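PDB 5TD6: FOG-3 protein from Caenorhabditis elegans, which helps specify sperm fate in the nematode germline as an RNA-binding multimer and may act as a transcriptional corepressor, this chain being its BTG/Tob domain. Local coordinates for residues P49-T62 against P85-F98. The protein carries 2 engineered substitutions. Sequence-based numbering, arbitrary orientation. Where two conformers were deposited one is given.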
ATOM      1  N   PRO B  49      -0.225 -13.206 -17.145  1.00 44.99           N
ATOM      2  CA  PRO B  49      -0.972 -12.345 -16.216  1.00 41.70           C
ATOM      3  C   PRO B  49      -2.403 -12.039 -16.671  1.00 44.21           C
ATOM      4  O   PRO B  49      -3.279 -11.869 -15.825  1.00 44.58           O
ATOM      5  CB  PRO B  49      -0.127 -11.060 -16.165  1.00 35.94           C
ATOM      6  CG  PRO B  49       1.282 -11.506 -16.553  1.00 44.67           C
ATOM      7  CD  PRO B  49       1.064 -12.615 -17.558  1.00 46.74           C
ATOM      8  N   LYS B  50      -2.647 -11.970 -17.976  1.00 49.49           N
ATOM      9  CA  LYS B  50      -3.978 -11.598 -18.455  1.00 51.09           C
ATOM     10  C   LYS B  50      -4.963 -12.763 -18.445  1.00 46.32           C
ATOM     11  O   LYS B  50      -6.174 -12.546 -18.408  1.00 53.01           O
ATOM     12  CB  LYS B  50      -3.899 -11.005 -19.861  1.00 57.02           C
ATOM     13  CG  LYS B  50      -3.456  -9.549 -19.899  1.00 61.36           C
ATOM     14  CD  LYS B  50      -3.441  -9.016 -21.331  1.00 70.12           C
ATOM     15  CE  LYS B  50      -2.945  -7.576 -21.396  1.00 72.27           C
ATOM     16  NZ  LYS B  50      -3.837  -6.653 -20.644  1.00 68.53           N
ATOM     17  N   ASN B  51      -4.457 -13.991 -18.482  1.00 47.57           N
ATOM     18  CA  ASN B  51      -5.324 -15.171 -18.437  1.00 50.80           C
ATOM     19  C   ASN B  51      -6.187 -15.133 -17.182  1.00 54.11           C
ATOM     20  O   ASN B  51      -5.670 -15.110 -16.061  1.00 51.03           O
ATOM     21  CB  ASN B  51      -4.507 -16.470 -18.468  1.00 52.51           C
ATOM     22  CG  ASN B  51      -3.953 -16.797 -19.857  1.00 59.75           C
ATOM     23  OD1 ASN B  51      -4.138 -16.043 -20.816  1.00 58.01           O
ATOM     24  ND2 ASN B  51      -3.258 -17.922 -19.959  1.00 56.20           N
ATOM     25  N   GLY B  52      -7.501 -15.091 -17.375  1.00 53.81           N
ATOM     26  CA  GLY B  52      -8.440 -15.084 -16.269  1.00 50.42           C
ATOM     27  C   GLY B  52      -8.765 -13.698 -15.741  1.00 49.03           C
ATOM     28  O   GLY B  52      -9.480 -13.563 -14.754  1.00 50.29           O
ATOM     29  N   GLU B  53      -8.237 -12.673 -16.400  1.00 46.70           N
ATOM     30  CA  GLU B  53      -8.420 -11.284 -15.973  1.00 48.10           C
ATOM     31  C   GLU B  53      -9.885 -10.900 -15.739  1.00 49.68           C
ATOM     32  O   GLU B  53     -10.227 -10.226 -14.756  1.00 43.10           O
ATOM     33  CB  GLU B  53      -7.788 -10.356 -17.013  1.00 50.32           C
ATOM     34  CG  GLU B  53      -8.370  -8.969 -17.082  1.00 54.06           C
ATOM     35  CD  GLU B  53      -7.508  -8.043 -17.903  1.00 58.94           C
ATOM     36  OE1 GLU B  53      -7.987  -7.521 -18.932  1.00 63.38           O
ATOM     37  OE2 GLU B  53      -6.347  -7.827 -17.505  1.00 54.24           O
ATOM     38  N   MET B  54     -10.751 -11.342 -16.636  1.00 51.36           N
ATOM     39  CA  MET B  54     -12.153 -10.982 -16.555  1.00 50.00           C
ATOM     40  C   MET B  54     -12.836 -11.703 -15.408  1.00 44.26           C
ATOM     41  O   MET B  54     -13.646 -11.114 -14.697  1.00 45.32           O
ATOM     42  CB  MET B  54     -12.855 -11.289 -17.881  1.00 64.53           C
ATOM     43  CG  MET B  54     -12.366 -10.417 -19.021  1.00 73.29           C
ATOM     44  SD  MET B  54     -12.578  -8.665 -18.628  1.00 95.00           S
ATOM     45  CE  MET B  54     -14.358  -8.607 -18.421  1.00 86.49           C
ATOM     46  N   LYS B  55     -12.517 -12.979 -15.228  1.00 39.48           N
ATOM     47  CA  LYS B  55     -13.125 -13.740 -14.143  1.00 45.88           C
ATOM     48  C   LYS B  55     -12.776 -13.174 -12.776  1.00 46.84           C
ATOM     49  O   LYS B  55     -13.516 -13.371 -11.816  1.00 43.97           O
ATOM     50  CB  LYS B  55     -12.699 -15.210 -14.196  1.00 61.93           C
ATOM     51  CG  LYS B  55     -13.887 -16.166 -14.062  1.00 82.30           C
ATOM     52  CD  LYS B  55     -13.668 -17.248 -13.002  1.00 88.42           C
ATOM     53  CE  LYS B  55     -14.977 -17.992 -12.728  1.00 95.23           C
ATOM     54  NZ  LYS B  55     -15.023 -18.631 -11.381  1.00 97.92           N
ATOM     55  N   ARG B  56     -11.648 -12.470 -12.684  1.00 43.57           N
ATOM     56  CA  ARG B  56     -11.156 -12.003 -11.392  1.00 46.16           C
ATOM     57  C   ARG B  56     -11.636 -10.609 -11.036  1.00 46.06           C
ATOM     58  O   ARG B  56     -11.674 -10.244  -9.858  1.00 43.67           O
ATOM     59  CB  ARG B  56      -9.622 -12.052 -11.369  1.00 37.62           C
ATOM     60  CG  ARG B  56      -9.079 -13.476 -11.243  1.00 40.14           C
ATOM     61  CD  ARG B  56      -7.562 -13.500 -11.007  1.00 40.63           C
ATOM     62  NE  ARG B  56      -6.834 -12.756 -12.030  1.00 38.12           N
ATOM     63  CZ  ARG B  56      -6.192 -13.326 -13.042  1.00 43.41           C
ATOM     64  NH1 ARG B  56      -6.201 -14.652 -13.168  1.00 41.91           N
ATOM     65  NH2 ARG B  56      -5.541 -12.577 -13.922  1.00 40.21           N
ATOM     66  N   MET B  57     -12.004  -9.830 -12.050  1.00 45.27           N
ATOM     67  CA  MET B  57     -12.371  -8.439 -11.831  1.00 39.83           C
ATOM     68  C   MET B  57     -13.506  -8.315 -10.823  1.00 43.19           C
ATOM     69  O   MET B  57     -14.390  -9.169 -10.755  1.00 44.00           O
ATOM     70  CB  MET B  57     -12.774  -7.775 -13.150  1.00 37.47           C
ATOM     71  CG  MET B  57     -14.195  -8.053 -13.591  1.00 47.05           C
ATOM     72  SD  MET B  57     -14.566  -7.309 -15.194  1.00 78.63           S
ATOM     73  CE  MET B  57     -16.200  -6.635 -14.882  1.00 61.33           C
ATOM     74  N   ILE B  58     -13.456  -7.262 -10.019  1.00 39.17           N
ATOM     75  CA  ILE B  58     -14.541  -7.025  -9.077  0.53 43.02           C
ATOM     76  C   ILE B  58     -15.091  -5.624  -9.258  1.00 41.52           C
ATOM     77  O   ILE B  58     -14.437  -4.746  -9.820  1.00 43.86           O
ATOM     78  CB  ILE B  58     -14.116  -7.220  -7.605  0.53 41.54           C
ATOM     79  CG1 ILE B  58     -13.018  -6.232  -7.216  0.53 39.87           C
ATOM     80  CG2 ILE B  58     -13.697  -8.666  -7.349  0.53 42.08           C
ATOM     81  CD1 ILE B  58     -12.473  -6.459  -5.825  0.53 38.21           C
ATOM     82  N   ASN B  59     -16.336  -5.453  -8.825  1.00 45.03           N
ATOM     83  CA  ASN B  59     -17.102  -4.211  -8.966  1.00 42.31           C
ATOM     84  C   ASN B  59     -17.562  -3.752  -7.583  1.00 45.43           C
ATOM     85  O   ASN B  59     -18.221  -4.509  -6.865  1.00 44.97           O
ATOM     86  CB  ASN B  59     -18.289  -4.449  -9.903  1.00 47.27           C
ATOM     87  CG  ASN B  59     -19.092  -3.186 -10.198  1.00 46.55           C
ATOM     88  OD1 ASN B  59     -19.596  -2.507  -9.293  1.00 43.50           O
ATOM     89  ND2 ASN B  59     -19.220  -2.875 -11.482  1.00 41.12           N
ATOM     90  N   THR B  60     -17.215  -2.525  -7.199  1.00 42.17           N
ATOM     91  CA  THR B  60     -17.477  -2.068  -5.834  1.00 42.34           C
ATOM     92  C   THR B  60     -18.972  -2.020  -5.495  1.00 49.23           C
ATOM     93  O   THR B  60     -19.360  -1.989  -4.320  1.00 49.61           O
ATOM     94  CB  THR B  60     -16.870  -0.678  -5.573  1.00 46.67           C
ATOM     95  OG1 THR B  60     -17.419   0.274  -6.491  1.00 47.94           O
ATOM     96  CG2 THR B  60     -15.341  -0.718  -5.713  1.00 38.88           C
ATOM     97  N   THR B  61     -19.809  -2.027  -6.521  1.00 46.17           N
ATOM     98  CA  THR B  61     -21.248  -2.010  -6.304  1.00 53.04           C
ATOM     99  C   THR B  61     -21.857  -3.409  -6.391  1.00 58.15           C
ATOM    100  O   THR B  61     -22.566  -3.844  -5.479  1.00 56.09           O
ATOM    101  CB  THR B  61     -21.951  -1.104  -7.325  1.00 55.36           C
ATOM    102  OG1 THR B  61     -21.569   0.260  -7.099  1.00 52.58           O
ATOM    103  CG2 THR B  61     -23.461  -1.240  -7.196  1.00 58.24           C
ATOM    104  N   THR B  62     -21.565  -4.119  -7.480  1.00 54.50           N
ATOM    105  CA  THR B  62     -22.272  -5.360  -7.772  1.00 47.81           C
ATOM    106  C   THR B  62     -21.585  -6.646  -7.307  1.00 48.21           C
ATOM    107  O   THR B  62     -22.203  -7.710  -7.321  1.00 48.02           O
ATOM    108  CB  THR B  62     -22.544  -5.479  -9.278  1.00 46.13           C
ATOM    109  OG1 THR B  62     -21.320  -5.716  -9.984  1.00 50.21           O
ATOM    110  CG2 THR B  62     -23.193  -4.202  -9.789  1.00 45.08           C
ATOM    111  N   PRO B  85     -16.590   3.848  -3.510  1.00 65.47           N
ATOM    112  CA  PRO B  85     -17.086   4.451  -4.752  1.00 63.01           C
ATOM    113  C   PRO B  85     -18.115   3.554  -5.430  1.00 54.39           C
ATOM    114  O   PRO B  85     -18.063   2.346  -5.261  1.00 50.57           O
ATOM    115  CB  PRO B  85     -15.822   4.578  -5.608  1.00 67.97           C
ATOM    116  CG  PRO B  85     -14.920   3.497  -5.095  1.00 66.15           C
ATOM    117  CD  PRO B  85     -15.177   3.440  -3.619  1.00 68.35           C
ATOM    118  N   THR B  86     -19.043   4.130  -6.184  1.00 62.07           N
ATOM    119  CA  THR B  86     -20.039   3.317  -6.870  1.00 57.77           C
ATOM    120  C   THR B  86     -19.525   2.884  -8.243  1.00 51.38           C
ATOM    121  O   THR B  86     -18.923   3.674  -8.966  1.00 52.89           O
ATOM    122  CB  THR B  86     -21.384   4.067  -7.020  1.00 57.70           C
ATOM    123  OG1 THR B  86     -21.279   5.058  -8.053  1.00 65.16           O
ATOM    124  CG2 THR B  86     -21.765   4.739  -5.716  1.00 53.92           C
ATOM    125  N   ASN B  87     -19.748   1.614  -8.569  1.00 49.12           N
ATOM    126  CA  ASN B  87     -19.445   1.045  -9.880  1.00 49.96           C
ATOM    127  C   ASN B  87     -17.995   1.224 -10.350  1.00 50.99           C
ATOM    128  O   ASN B  87     -17.730   1.407 -11.535  1.00 53.17           O
ATOM    129  CB  ASN B  87     -20.403   1.618 -10.925  1.00 60.71           C
ATOM    130  CG  ASN B  87     -21.849   1.235 -10.653  1.00 71.24           C
ATOM    131  OD1 ASN B  87     -22.143   0.089 -10.308  1.00 76.32           O
ATOM    132  ND2 ASN B  87     -22.754   2.197 -10.784  1.00 75.59           N
ATOM    133  N   MET B  88     -17.058   1.146  -9.416  1.00 48.77           N
ATOM    134  CA  MET B  88     -15.648   1.043  -9.784  1.00 46.26           C
ATOM    135  C   MET B  88     -15.271  -0.406 -10.075  1.00 51.81           C
ATOM    136  O   MET B  88     -15.641  -1.312  -9.327  1.00 54.20           O
ATOM    137  CB  MET B  88     -14.777   1.604  -8.678  1.00 43.00           C
ATOM    138  CG  MET B  88     -13.302   1.490  -8.957  1.00 47.07           C
ATOM    139  SD  MET B  88     -12.426   2.227  -7.593  1.00 41.84           S
ATOM    140  CE  MET B  88     -12.638   3.981  -7.914  1.00 38.31           C
ATOM    141  N   ILE B  89     -14.554  -0.632 -11.174  1.00 43.82           N
ATOM    142  CA  ILE B  89     -14.130  -1.978 -11.528  1.00 38.83           C
ATOM    143  C   ILE B  89     -12.634  -2.103 -11.258  1.00 41.84           C
ATOM    144  O   ILE B  89     -11.848  -1.289 -11.734  1.00 37.47           O
ATOM    145  CB  ILE B  89     -14.445  -2.318 -12.999  1.00 40.86           C
ATOM    146  CG1 ILE B  89     -15.945  -2.155 -13.281  1.00 49.62           C
ATOM    147  CG2 ILE B  89     -14.016  -3.736 -13.334  1.00 40.73           C
ATOM    148  CD1 ILE B  89     -16.256  -1.867 -14.724  1.00 53.38           C
ATOM    149  N   ILE B  90     -12.262  -3.099 -10.459  1.00 38.72           N
ATOM    150  CA  ILE B  90     -10.878  -3.303 -10.019  1.00 32.97           C
ATOM    151  C   ILE B  90     -10.384  -4.664 -10.492  1.00 38.21           C
ATOM    152  O   ILE B  90     -11.082  -5.669 -10.368  1.00 36.44           O
ATOM    153  CB  ILE B  90     -10.757  -3.217  -8.484  1.00 34.18           C
ATOM    154  CG1 ILE B  90     -11.441  -1.947  -7.979  1.00 35.23           C
ATOM    155  CG2 ILE B  90      -9.283  -3.240  -8.039  1.00 40.22           C
ATOM    156  CD1 ILE B  90     -11.501  -1.841  -6.461  1.00 30.94           C
ATOM    157  N   PHE B  91      -9.190  -4.675 -11.073  1.00 35.61           N
ATOM    158  CA  PHE B  91      -8.584  -5.885 -11.617  1.00 38.04           C
ATOM    159  C   PHE B  91      -7.340  -6.225 -10.811  1.00 39.40           C
ATOM    160  O   PHE B  91      -6.598  -5.330 -10.392  1.00 38.32           O
ATOM    161  CB  PHE B  91      -8.184  -5.704 -13.093  1.00 37.80           C
ATOM    162  CG  PHE B  91      -9.345  -5.488 -14.034  1.00 44.37           C
ATOM    163  CD1 PHE B  91      -9.964  -4.250 -14.133  1.00 43.80           C
ATOM    164  CD2 PHE B  91      -9.797  -6.517 -14.840  1.00 52.14           C
ATOM    165  CE1 PHE B  91     -11.019  -4.053 -15.007  1.00 46.89           C
ATOM    166  CE2 PHE B  91     -10.859  -6.326 -15.715  1.00 49.42           C
ATOM    167  CZ  PHE B  91     -11.471  -5.092 -15.796  1.00 45.75           C
ATOM    168  N   ALA B  92      -7.113  -7.513 -10.606  1.00 39.39           N
ATOM    169  CA  ALA B  92      -5.885  -7.993 -10.000  1.00 30.10           C
ATOM    170  C   ALA B  92      -5.359  -9.146 -10.842  1.00 35.25           C
ATOM    171  O   ALA B  92      -6.003 -10.189 -10.960  1.00 38.09           O
ATOM    172  CB  ALA B  92      -6.117  -8.418  -8.560  1.00 34.28           C
ATOM    173  N   ASN B  93      -4.199  -8.918 -11.456  1.00 37.94           N
ATOM    174  CA  ASN B  93      -3.465  -9.900 -12.234  1.00 35.03           C
ATOM    175  C   ASN B  93      -2.070 -10.103 -11.631  1.00 35.57           C
ATOM    176  O   ASN B  93      -1.579  -9.230 -10.908  1.00 33.05           O
ATOM    177  CB  ASN B  93      -3.307  -9.433 -13.683  1.00 31.20           C
ATOM    178  CG  ASN B  93      -4.627  -9.313 -14.422  1.00 40.48           C
ATOM    179  OD1 ASN B  93      -5.613  -9.972 -14.082  1.00 39.05           O
ATOM    180  ND2 ASN B  93      -4.641  -8.478 -15.464  1.00 36.65           N
ATOM    181  N   PRO B  94      -1.410 -11.227 -11.956  1.00 30.77           N
ATOM    182  CA  PRO B  94       0.006 -11.356 -11.585  1.00 29.82           C
ATOM    183  C   PRO B  94       0.798 -10.104 -11.993  1.00 29.18           C
ATOM    184  O   PRO B  94       0.786  -9.715 -13.156  1.00 32.29           O
ATOM    185  CB  PRO B  94       0.458 -12.596 -12.355  1.00 29.43           C
ATOM    186  CG  PRO B  94      -0.797 -13.440 -12.458  1.00 31.64           C
ATOM    187  CD  PRO B  94      -1.925 -12.446 -12.623  1.00 32.88           C
ATOM    188  N   GLY B  95       1.423  -9.451 -11.022  1.00 34.52           N
ATOM    189  CA  GLY B  95       2.252  -8.291 -11.304  1.00 27.95           C
ATOM    190  C   GLY B  95       1.502  -6.983 -11.485  1.00 33.10           C
ATOM    191  O   GLY B  95       2.124  -5.943 -11.690  1.00 34.07           O
ATOM    192  N   HIS B  96       0.171  -7.010 -11.388  1.00 27.36           N
ATOM    193  CA  HIS B  96      -0.600  -5.865 -11.876  1.00 36.08           C
ATOM    194  C   HIS B  96      -1.995  -5.745 -11.288  1.00 31.85           C
ATOM    195  O   HIS B  96      -2.895  -6.527 -11.603  1.00 38.26           O
ATOM    196  CB  HIS B  96      -0.720  -5.924 -13.397  1.00 39.57           C
ATOM    197  CG  HIS B  96      -1.134  -4.628 -14.020  1.00 35.51           C
ATOM    198  ND1 HIS B  96      -1.700  -4.550 -15.274  1.00 36.34           N
ATOM    199  CD2 HIS B  96      -1.073  -3.358 -13.554  1.00 30.63           C
ATOM    200  CE1 HIS B  96      -1.945  -3.285 -15.567  1.00 36.94           C
ATOM    201  NE2 HIS B  96      -1.580  -2.541 -14.537  1.00 32.34           N
ATOM    202  N   VAL B  97      -2.156  -4.753 -10.426  1.00 26.34           N
ATOM    203  CA  VAL B  97      -3.445  -4.433  -9.843  1.00 24.66           C
ATOM    204  C   VAL B  97      -3.792  -3.040 -10.340  1.00 31.52           C
ATOM    205  O   VAL B  97      -2.930  -2.142 -10.375  1.00 27.45           O
ATOM    206  CB  VAL B  97      -3.400  -4.474  -8.308  1.00 30.99           C
ATOM    207  CG1 VAL B  97      -4.796  -4.237  -7.708  1.00 32.57           C
ATOM    208  CG2 VAL B  97      -2.845  -5.801  -7.847  1.00 29.69           C
ATOM    209  N   PHE B  98      -5.034  -2.857 -10.755  1.00 29.72           N
ATOM    210  CA  PHE B  98      -5.386  -1.594 -11.383  1.00 30.69           C
ATOM    211  C   PHE B  98      -6.888  -1.389 -11.446  1.00 36.45           C
ATOM    212  O   PHE B  98      -7.652  -2.327 -11.268  1.00 36.99           O
ATOM    213  CB  PHE B  98      -4.789  -1.511 -12.785  1.00 29.56           C
ATOM    214  CG  PHE B  98      -5.262  -2.601 -13.735  1.00 37.67           C
ATOM    215  CD1 PHE B  98      -4.616  -3.825 -13.794  1.00 40.45           C
ATOM    216  CD2 PHE B  98      -6.325  -2.369 -14.605  1.00 42.40           C
ATOM    217  CE1 PHE B  98      -5.041  -4.812 -14.682  1.00 43.45           C
ATOM    218  CE2 PHE B  98      -6.751  -3.350 -15.501  1.00 41.38           C
ATOM    219  CZ  PHE B  98      -6.115  -4.564 -15.543  1.00 41.45           C
TER
HETATM  220  O   HOH W   1      -8.309  -9.239 -12.901  1.00 37.36           O
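At the edge of the antiparallel sheet of the BTG/Tob domain, the short strand 58-59 pairs with strand 89-93, and the contact illustrates how side chains take over where a short strand gives out. I58 and I90 form the hydrogen-bonded pair, each N-H meeting the other's carbonyl, with I90 N to I58 O at 2.8 Å; two residues on, past the non-hydrogen-bonded pair N59 and I89, T60 N donates to M88 O. Beyond the strand, T60 OG1 donates to P85 O and accepts from M88 N, while T61 OG1 takes N87 N at 2.7 Å. N59 OD1 closes an Asx turn by accepting from T61 N, and T62 N also reaches it from above its carbonyl plane.

On the helix 53-56 side, R56 reaches the end of strand 89-93 through a bend at chi3 (-55°). Its NE donates to A92 O (2.9 Å), and NH2 gives N93 OD1 a fairly straight bond of 2.6 Å (165°), the guanidinium and amide planes nearly perpendicular. The other end of that amide, ND2, donates to the anti lone pair of E53 OE2 (2.7 Å), here with amide and carboxylate almost coplanar. A leucine in place of R56 would probably leave A92 O without its side-chain donor and the N93 amide freer to turn. Alongside, M57 CB sits over one face of the F91 ring, 3.9 Å from its centroid, and M54 SD lies at the ring edge.

R100 forms a salt bridge with E53 and a cation-pi contact with F91, while I58 and A92 pack on L8 of helix 2-13, and R56 and A92 on F40 of helix 22-41.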